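Local coordinates for gluconate kinase (Lactobacillus acidophilus, PDB 3LL3), which is an FGGY-family carbohydrate kinase that binds ATP and D-xylulose and probably transfers the ATP gamma-phosphate to a sugar or sugar acid such as gluconate, at residues C103-V108 / Y135-W139; G43-P49 / N95-D101. The contacts are given in a common frame with arbitrary orientation. Numbering follows the deposited sequence.

Interaction 1 of 2, residues C103-V108 / Y135-W139; sequences CAKSIV and YKLLW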
ATOM      1  N   CYS A 103     -18.672 -17.043  15.730  1.00 35.37           N
ATOM      2  CA  CYS A 103     -19.604 -16.701  16.803  1.00 35.68           C
ATOM      3  C   CYS A 103     -18.894 -16.421  18.127  1.00 35.80           C
ATOM      4  O   CYS A 103     -19.364 -15.597  18.916  1.00 36.98           O
ATOM      5  CB  CYS A 103     -20.665 -17.796  16.975  1.00 35.27           C
ATOM      6  SG  CYS A 103     -20.036 -19.439  17.504  1.00 38.68           S
ATOM      7  N   ALA A 104     -17.762 -17.091  18.354  1.00 32.62           N
ATOM      8  CA  ALA A 104     -17.019 -16.993  19.617  1.00 31.72           C
ATOM      9  C   ALA A 104     -15.976 -15.881  19.655  1.00 32.89           C
ATOM     10  O   ALA A 104     -15.149 -15.823  20.567  1.00 30.46           O
ATOM     11  CB  ALA A 104     -16.346 -18.328  19.935  1.00 30.83           C
ATOM     12  N   LYS A 105     -16.008 -15.007  18.662  1.00 32.86           N
ATOM     13  CA  LYS A 105     -14.953 -14.016  18.508  1.00 34.54           C
ATOM     14  C   LYS A 105     -14.807 -13.079  19.717  1.00 35.94           C
ATOM     15  O   LYS A 105     -13.685 -12.759  20.105  1.00 34.80           O
ATOM     16  CB  LYS A 105     -15.073 -13.284  17.158  1.00 35.51           C
ATOM     17  CG  LYS A 105     -15.110 -11.772  17.212  1.00 45.12           C
ATOM     18  CD  LYS A 105     -16.563 -11.307  17.319  1.00 45.29           C
ATOM     19  CE  LYS A 105     -17.324 -11.619  16.034  1.00 46.88           C
ATOM     20  NZ  LYS A 105     -18.709 -12.139  16.283  1.00 48.79           N
ATOM     21  N   SER A 106     -15.922 -12.691  20.338  1.00 35.40           N
ATOM     22  CA  SER A 106     -15.865 -11.841  21.528  1.00 37.69           C
ATOM     23  C   SER A 106     -15.349 -12.649  22.712  1.00 35.29           C
ATOM     24  O   SER A 106     -14.587 -12.146  23.544  1.00 36.82           O
ATOM     25  CB  SER A 106     -17.242 -11.250  21.853  1.00 41.23           C
ATOM     26  OG  SER A 106     -17.770 -10.553  20.737  1.00 44.16           O
ATOM     27  N   ILE A 107     -15.757 -13.909  22.771  1.00 33.48           N
ATOM     28  CA  ILE A 107     -15.325 -14.799  23.839  1.00 34.24           C
ATOM     29  C   ILE A 107     -13.814 -14.866  23.847  1.00 31.16           C
ATOM     30  O   ILE A 107     -13.182 -14.845  24.902  1.00 31.00           O
ATOM     31  CB  ILE A 107     -15.870 -16.237  23.657  1.00 33.11           C
ATOM     32  CG1 ILE A 107     -17.401 -16.286  23.797  1.00 34.88           C
ATOM     33  CG2 ILE A 107     -15.178 -17.192  24.622  1.00 30.77           C
ATOM     34  CD1 ILE A 107     -17.919 -15.863  25.153  1.00 36.80           C
ATOM     35  N   VAL A 108     -13.233 -14.952  22.651  1.00 32.64           N
ATOM     36  CA  VAL A 108     -11.787 -15.091  22.518  1.00 30.20           C
ATOM     37  C   VAL A 108     -11.093 -13.819  22.954  1.00 31.49           C
ATOM     38  O   VAL A 108     -10.118 -13.850  23.708  1.00 31.36           O
ATOM     39  CB  VAL A 108     -11.385 -15.433  21.070  1.00 30.31           C
ATOM     40  CG1 VAL A 108      -9.879 -15.309  20.895  1.00 27.54           C
ATOM     41  CG2 VAL A 108     -11.885 -16.837  20.702  1.00 28.18           C
ATOM     42  N   TYR A 135     -13.793 -22.556  22.567  1.00 26.25           N
ATOM     43  CA  TYR A 135     -14.350 -21.196  22.569  1.00 25.01           C
ATOM     44  C   TYR A 135     -15.802 -21.189  22.115  1.00 28.06           C
ATOM     45  O   TYR A 135     -16.621 -20.403  22.607  1.00 29.32           O
ATOM     46  CB  TYR A 135     -13.514 -20.265  21.685  1.00 27.08           C
ATOM     47  CG  TYR A 135     -12.129 -20.053  22.219  1.00 24.87           C
ATOM     48  CD1 TYR A 135     -11.942 -19.423  23.438  1.00 26.31           C
ATOM     49  CD2 TYR A 135     -11.009 -20.483  21.516  1.00 23.75           C
ATOM     50  CE1 TYR A 135     -10.680 -19.214  23.956  1.00 25.40           C
ATOM     51  CE2 TYR A 135      -9.735 -20.285  22.023  1.00 24.90           C
ATOM     52  CZ  TYR A 135      -9.583 -19.644  23.256  1.00 24.58           C
ATOM     53  OH  TYR A 135      -8.342 -19.435  23.798  1.00 25.85           O
ATOM     54  N   LYS A 136     -16.125 -22.074  21.189  1.00 26.13           N
ATOM     55  CA  LYS A 136     -17.502 -22.214  20.740  1.00 29.29           C
ATOM     56  C   LYS A 136     -18.400 -22.751  21.857  1.00 29.37           C
ATOM     57  O   LYS A 136     -19.557 -22.348  21.965  1.00 29.64           O
ATOM     58  CB  LYS A 136     -17.577 -23.131  19.519  1.00 27.01           C
ATOM     59  CG  LYS A 136     -16.879 -22.540  18.284  1.00 30.12           C
ATOM     60  CD  LYS A 136     -16.880 -23.518  17.119  1.00 27.23           C
ATOM     61  CE  LYS A 136     -16.114 -22.967  15.912  1.00 33.41           C
ATOM     62  NZ  LYS A 136     -15.718 -24.105  15.027  1.00 31.24           N
ATOM     63  N   LEU A 137     -17.871 -23.675  22.662  1.00 27.23           N
ATOM     64  CA  LEU A 137     -18.617 -24.269  23.771  1.00 28.34           C
ATOM     65  C   LEU A 137     -18.867 -23.235  24.868  1.00 31.04           C
ATOM     66  O   LEU A 137     -19.962 -23.160  25.417  1.00 32.95           O
ATOM     67  CB  LEU A 137     -17.864 -25.464  24.358  1.00 28.17           C
ATOM     68  CG  LEU A 137     -17.830 -26.725  23.508  1.00 30.30           C
ATOM     69  CD1 LEU A 137     -16.788 -27.703  24.048  1.00 28.53           C
ATOM     70  CD2 LEU A 137     -19.225 -27.361  23.470  1.00 29.51           C
ATOM     71  N   LEU A 138     -17.840 -22.439  25.166  1.00 29.84           N
ATOM     72  CA  LEU A 138     -17.958 -21.340  26.100  1.00 31.80           C
ATOM     73  C   LEU A 138     -19.018 -20.338  25.639  1.00 35.32           C
ATOM     74  O   LEU A 138     -19.824 -19.858  26.450  1.00 29.56           O
ATOM     75  CB  LEU A 138     -16.612 -20.645  26.257  1.00 30.52           C
ATOM     76  CG  LEU A 138     -15.561 -21.422  27.042  1.00 30.90           C
ATOM     77  CD1 LEU A 138     -14.249 -20.679  27.013  1.00 29.52           C
ATOM     78  CD2 LEU A 138     -16.031 -21.615  28.479  1.00 34.42           C
ATOM     79  N   TRP A 139     -19.016 -20.021  24.344  1.00 32.19           N
ATOM     80  CA  TRP A 139     -20.027 -19.126  23.785  1.00 32.26           C
ATOM     81  C   TRP A 139     -21.422 -19.739  23.899  1.00 35.11           C
ATOM     82  O   TRP A 139     -22.371 -19.072  24.315  1.00 36.13           O
ATOM     83  CB  TRP A 139     -19.738 -18.812  22.321  1.00 32.96           C
ATOM     84  CG  TRP A 139     -20.692 -17.793  21.750  1.00 35.92           C
ATOM     85  CD1 TRP A 139     -20.623 -16.431  21.890  1.00 38.52           C
ATOM     86  CD2 TRP A 139     -21.849 -18.053  20.946  1.00 36.59           C
ATOM     87  NE1 TRP A 139     -21.670 -15.834  21.222  1.00 38.96           N
ATOM     88  CE2 TRP A 139     -22.432 -16.806  20.631  1.00 38.39           C
ATOM     89  CE3 TRP A 139     -22.439 -19.215  20.448  1.00 36.27           C
ATOM     90  CZ2 TRP A 139     -23.583 -16.695  19.853  1.00 39.88           C
ATOM     91  CZ3 TRP A 139     -23.589 -19.103  19.678  1.00 41.39           C
ATOM     92  CH2 TRP A 139     -24.147 -17.852  19.388  1.00 42.15           C
TER
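Two helices of the FGGY N-terminal domain pack here: the start of helix 105-114, with Ala104 at its N-cap position, lies against helix 133-143. The meeting is apolar. Ala104, whose CA is 5.4 Å from the CA of Lys136, is small enough to let the backbones close up; its CB sits 3.4 Å from Tyr135 O and 3.9 Å from Tyr135 CB. Beta-branched Ile107 fills the next space, with CG1 3.7 Å from Trp139 CB and CG2 4.1 Å from Leu138 CB. Val108 supplies a CH-pi contact, its CG2 lying 3.8 Å from the centroid of the Tyr135 ring, which helix 116-124 also packs against. Lys136 directs its CA-to-CB bond away, and its ammonium serves backbone carbonyls elsewhere, among them that of Thr98. At the other end the broad Trp139 indole receives Cys103 over its face. In a sulfur-aromatic contact Cys103 SG lies 4.2 Å from the centroid of the Trp139 six-membered ring, and Cys103 CB makes a CH-pi contact with that centroid at 4.0 Å, 2° off the ring normal.

Interaction 2 of 2, residues G43-P49 / N95-D101; sequences GQAEEDP and NSITWAD. With XUL (D-xylulose), chain E.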
ATOM      1  N   GLY A  43     -20.422 -13.998   9.639  1.00 51.94           N
ATOM      2  CA  GLY A  43     -19.623 -14.764  10.577  1.00 49.80           C
ATOM      3  C   GLY A  43     -20.149 -16.176  10.779  1.00 45.48           C
ATOM      4  O   GLY A  43     -19.448 -17.044  11.316  1.00 42.12           O
ATOM      5  N   GLN A  44     -21.384 -16.415  10.353  1.00 45.96           N
ATOM      6  CA  GLN A  44     -21.946 -17.752  10.469  1.00 46.43           C
ATOM      7  C   GLN A  44     -21.390 -18.691   9.402  1.00 45.20           C
ATOM      8  O   GLN A  44     -21.237 -18.315   8.237  1.00 45.27           O
ATOM      9  CB  GLN A  44     -23.475 -17.742  10.431  1.00 48.44           C
ATOM     10  CG  GLN A  44     -24.061 -19.042  10.982  1.00 49.82           C
ATOM     11  CD  GLN A  44     -25.559 -19.176  10.787  1.00 53.50           C
ATOM     12  OE1 GLN A  44     -26.187 -18.377  10.093  1.00 57.32           O
ATOM     13  NE2 GLN A  44     -26.137 -20.202  11.393  1.00 52.08           N
ATOM     14  N   ALA A  45     -21.090 -19.917   9.813  1.00 40.21           N
ATOM     15  CA  ALA A  45     -20.504 -20.900   8.917  1.00 38.95           C
ATOM     16  C   ALA A  45     -20.792 -22.307   9.422  1.00 38.38           C
ATOM     17  O   ALA A  45     -19.987 -22.891  10.151  1.00 36.24           O
ATOM     18  CB  ALA A  45     -19.003 -20.662   8.792  1.00 41.01           C
ATOM     19  N   GLU A  46     -21.956 -22.833   9.047  1.00 37.98           N
ATOM     20  CA  GLU A  46     -22.416 -24.139   9.515  1.00 38.89           C
ATOM     21  C   GLU A  46     -22.705 -25.034   8.323  1.00 39.62           C
ATOM     22  O   GLU A  46     -22.916 -24.554   7.207  1.00 40.31           O
ATOM     23  CB  GLU A  46     -23.698 -24.004  10.345  1.00 38.14           C
ATOM     24  CG  GLU A  46     -23.585 -23.105  11.567  1.00 39.74           C
ATOM     25  CD  GLU A  46     -24.889 -23.023  12.356  1.00 42.41           C
ATOM     26  OE1 GLU A  46     -25.896 -23.629  11.929  1.00 42.01           O
ATOM     27  OE2 GLU A  46     -24.906 -22.359  13.407  1.00 45.04           O
ATOM     28  N   GLU A  47     -22.711 -26.338   8.550  1.00 36.38           N
ATOM     29  CA  GLU A  47     -23.236 -27.236   7.537  1.00 39.19           C
ATOM     30  C   GLU A  47     -24.070 -28.321   8.190  1.00 36.52           C
ATOM     31  O   GLU A  47     -23.907 -28.615   9.381  1.00 35.67           O
ATOM     32  CB  GLU A  47     -22.126 -27.804   6.638  1.00 37.29           C
ATOM     33  CG  GLU A  47     -20.829 -28.127   7.348  1.00 38.14           C
ATOM     34  CD  GLU A  47     -19.628 -28.205   6.399  1.00 37.02           C
ATOM     35  OE1 GLU A  47     -18.710 -29.007   6.675  1.00 35.80           O
ATOM     36  OE2 GLU A  47     -19.594 -27.476   5.386  1.00 37.13           O
ATOM     37  N   ASP A  48     -24.979 -28.894   7.407  1.00 37.69           N
ATOM     38  CA  ASP A  48     -25.912 -29.906   7.899  1.00 38.18           C
ATOM     39  C   ASP A  48     -25.253 -31.290   7.917  1.00 36.98           C
ATOM     40  O   ASP A  48     -24.930 -31.846   6.863  1.00 36.07           O
ATOM     41  CB  ASP A  48     -27.172 -29.914   7.025  1.00 40.90           C
ATOM     42  CG  ASP A  48     -28.259 -30.858   7.546  1.00 39.31           C
ATOM     43  OD1 ASP A  48     -27.964 -31.746   8.377  1.00 39.91           O
ATOM     44  OD2 ASP A  48     -29.418 -30.710   7.106  1.00 40.81           O
ATOM     45  N   PRO A  49     -25.035 -31.841   9.124  1.00 35.09           N
ATOM     46  CA  PRO A  49     -24.387 -33.147   9.266  1.00 35.74           C
ATOM     47  C   PRO A  49     -25.128 -34.240   8.496  1.00 36.99           C
ATOM     48  O   PRO A  49     -24.471 -35.138   7.979  1.00 36.01           O
ATOM     49  CB  PRO A  49     -24.442 -33.401  10.774  1.00 30.95           C
ATOM     50  CG  PRO A  49     -24.471 -32.060  11.363  1.00 33.69           C
ATOM     51  CD  PRO A  49     -25.315 -31.233  10.434  1.00 35.84           C
ATOM     52  N   ASN A  95     -26.330 -27.773  14.006  1.00 34.94           N
ATOM     53  CA  ASN A  95     -25.600 -28.131  12.792  1.00 34.28           C
ATOM     54  C   ASN A  95     -24.125 -28.321  13.120  1.00 33.45           C
ATOM     55  O   ASN A  95     -23.709 -28.187  14.272  1.00 31.97           O
ATOM     56  CB  ASN A  95     -25.742 -27.036  11.737  1.00 34.39           C
ATOM     57  CG  ASN A  95     -27.112 -27.017  11.097  1.00 35.98           C
ATOM     58  OD1 ASN A  95     -27.671 -28.058  10.769  1.00 38.24           O
ATOM     59  ND2 ASN A  95     -27.656 -25.823  10.905  1.00 41.23           N
ATOM     60  N   SER A  96     -23.323 -28.617  12.105  1.00 33.90           N
ATOM     61  CA  SER A  96     -21.889 -28.670  12.300  1.00 32.24           C
ATOM     62  C   SER A  96     -21.364 -27.250  12.225  1.00 32.77           C
ATOM     63  O   SER A  96     -21.416 -26.617  11.171  1.00 36.81           O
ATOM     64  CB  SER A  96     -21.227 -29.545  11.241  1.00 32.98           C
ATOM     65  OG  SER A  96     -19.823 -29.573  11.424  1.00 32.54           O
ATOM     66  N   ILE A  97     -20.876 -26.741  13.349  1.00 31.24           N
ATOM     67  CA  ILE A  97     -20.322 -25.395  13.401  1.00 29.99           C
ATOM     68  C   ILE A  97     -18.863 -25.468  12.976  1.00 30.98           C
ATOM     69  O   ILE A  97     -18.018 -25.936  13.738  1.00 30.26           O
ATOM     70  CB  ILE A  97     -20.426 -24.817  14.823  1.00 30.47           C
ATOM     71  CG1 ILE A  97     -21.866 -24.913  15.328  1.00 28.68           C
ATOM     72  CG2 ILE A  97     -19.947 -23.372  14.861  1.00 29.07           C
ATOM     73  CD1 ILE A  97     -22.060 -24.291  16.667  1.00 34.56           C
ATOM     74  N   THR A  98     -18.564 -25.033  11.752  1.00 30.88           N
ATOM     75  CA  THR A  98     -17.223 -25.236  11.185  1.00 30.39           C
ATOM     76  C   THR A  98     -16.156 -24.324  11.757  1.00 29.38           C
ATOM     77  O   THR A  98     -16.451 -23.348  12.439  1.00 28.42           O
ATOM     78  CB  THR A  98     -17.211 -25.048   9.660  1.00 29.61           C
ATOM     79  OG1 THR A  98     -17.318 -23.652   9.348  1.00 28.52           O
ATOM     80  CG2 THR A  98     -18.362 -25.829   9.026  1.00 31.58           C
ATOM     81  N   TRP A  99     -14.902 -24.632  11.439  1.00 29.79           N
ATOM     82  CA  TRP A  99     -13.793 -23.833  11.922  1.00 29.65           C
ATOM     83  C   TRP A  99     -14.002 -22.359  11.567  1.00 31.43           C
ATOM     84  O   TRP A  99     -13.563 -21.495  12.305  1.00 29.54           O
ATOM     85  CB  TRP A  99     -12.468 -24.329  11.340  1.00 29.97           C
ATOM     86  CG  TRP A  99     -12.354 -24.040   9.890  1.00 32.89           C
ATOM     87  CD1 TRP A  99     -12.772 -24.834   8.858  1.00 33.47           C
ATOM     88  CD2 TRP A  99     -11.818 -22.856   9.296  1.00 32.81           C
ATOM     89  NE1 TRP A  99     -12.519 -24.216   7.660  1.00 32.82           N
ATOM     90  CE2 TRP A  99     -11.932 -23.002   7.900  1.00 31.50           C
ATOM     91  CE3 TRP A  99     -11.241 -21.692   9.810  1.00 31.73           C
ATOM     92  CZ2 TRP A  99     -11.492 -22.022   7.004  1.00 32.08           C
ATOM     93  CZ3 TRP A  99     -10.808 -20.726   8.929  1.00 34.40           C
ATOM     94  CH2 TRP A  99     -10.932 -20.896   7.538  1.00 32.45           C
ATOM     95  N   ALA A 100     -14.684 -22.078  10.455  1.00 30.94           N
ATOM     96  CA  ALA A 100     -14.793 -20.699   9.945  1.00 32.54           C
ATOM     97  C   ALA A 100     -15.867 -19.834  10.618  1.00 31.97           C
ATOM     98  O   ALA A 100     -15.975 -18.641  10.340  1.00 35.87           O
ATOM     99  CB  ALA A 100     -14.983 -20.697   8.405  1.00 30.95           C
ATOM    100  N   ASP A 101     -16.658 -20.435  11.496  1.00 33.45           N
ATOM    101  CA  ASP A 101     -17.724 -19.715  12.183  1.00 33.57           C
ATOM    102  C   ASP A 101     -17.103 -18.832  13.248  1.00 32.94           C
ATOM    103  O   ASP A 101     -16.305 -19.304  14.045  1.00 30.99           O
ATOM    104  CB  ASP A 101     -18.680 -20.707  12.840  1.00 34.69           C
ATOM    105  CG  ASP A 101     -19.994 -20.073  13.232  1.00 35.48           C
ATOM    106  OD1 ASP A 101     -21.015 -20.381  12.586  1.00 35.37           O
ATOM    107  OD2 ASP A 101     -20.002 -19.254  14.169  1.00 35.73           O
TER
HETATM  108  C1  XUL E7778      -5.604 -26.886  10.398  1.00 44.45           C
HETATM  109  C2  XUL E7778      -6.466 -25.697  10.856  1.00 45.19           C
HETATM  110  C3  XUL E7778      -7.687 -25.242  10.010  1.00 44.11           C
HETATM  111  C4  XUL E7778      -8.156 -26.232   8.925  1.00 43.41           C
HETATM  112  C5  XUL E7778      -8.848 -27.488   9.487  1.00 40.47           C
HETATM  113  O1  XUL E7778      -4.307 -26.442  10.078  1.00 47.29           O
HETATM  114  O2  XUL E7778      -6.152 -25.091  11.854  1.00 41.71           O
HETATM  115  O3  XUL E7778      -7.370 -24.046   9.343  1.00 41.02           O
HETATM  116  O4  XUL E7778      -9.065 -25.546   8.095  1.00 46.77           O
HETATM  117  O5  XUL E7778      -9.704 -28.069   8.533  1.00 35.38           O
HETATM  118  O   HOH W   1     -26.543 -25.031  14.801  1.00 41.00           O
HETATM  119  O   HOH W   2     -23.315 -20.363  13.859  1.00 41.27           O
HETATM  120  O   HOH W   3     -18.600 -29.631   9.156  1.00 30.49           O
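Strands 46-47 and 96-97 form a small two-stranded antiparallel sheet, and the turn that follows strand 96-97 carries Trp99 to the D-xylulose pocket. Glu47 and Ser96 are the hydrogen-bonded pair, with Glu47 N to Ser96 O at 2.9 Å and Ser96 N to Glu47 O at 2.8 Å; Glu46 and Ile97 form the non-hydrogen-bonded pair. Gly43 has phi 90°, where a CB would jam against the preceding carbonyl O. Glu46, m then t, extends its carboxylate between two amides: Asn95 ND2 donates to Glu46 OE1 at 3.0 Å and Gln44 NE2 to Glu46 OE2 at 3.2 Å, while Gln44 OE1 is hydrogen-bonded to Thr40 OG1. A water links Glu47 OE1 to Ser96 OG. Thr98 suits its place because OG1 can donate to Ala45 O at 2.9 Å, which also accepts from Thr98 N, while accepting from Ala100 N in an ST turn. The t rotamer of Asp101 places OD1 to accept from Ala45 N at 2.8 Å. Trp99 directs its CA-to-CB bond away from 43-49, and one ring face lies by xylulose O4. Glu46 OE2 and Asp101 OD1 are only 4.4 Å apart; their repulsion is offset by a shared water and the donors Gln44 NE2 and Ala45 N.

Both contacts are partly buried and lie within the FGGY N-terminal domain, their centres about 13 Å apart. Interaction 1 has no exposed touching residue; interaction 2 has an exposed Ala100 and bound water. The first joins the start of helix 105-114, with the residues just before it, to helix 133-143 through apolar and aromatic side chains; the second joins short strands and loops through backbone pairing, acids and amides. Strand 96-97 leads through a turn to helix 105-114. Lys136 of interaction 1 couples them, its NZ reaching Thr98 O at 2.8 Å and Ile97 O at 3.2 Å, both probable hydrogen bonds. A long lysine suits this place: extended, it carries an ammonium to buried carbonyls, those of His81 and Met131 as well.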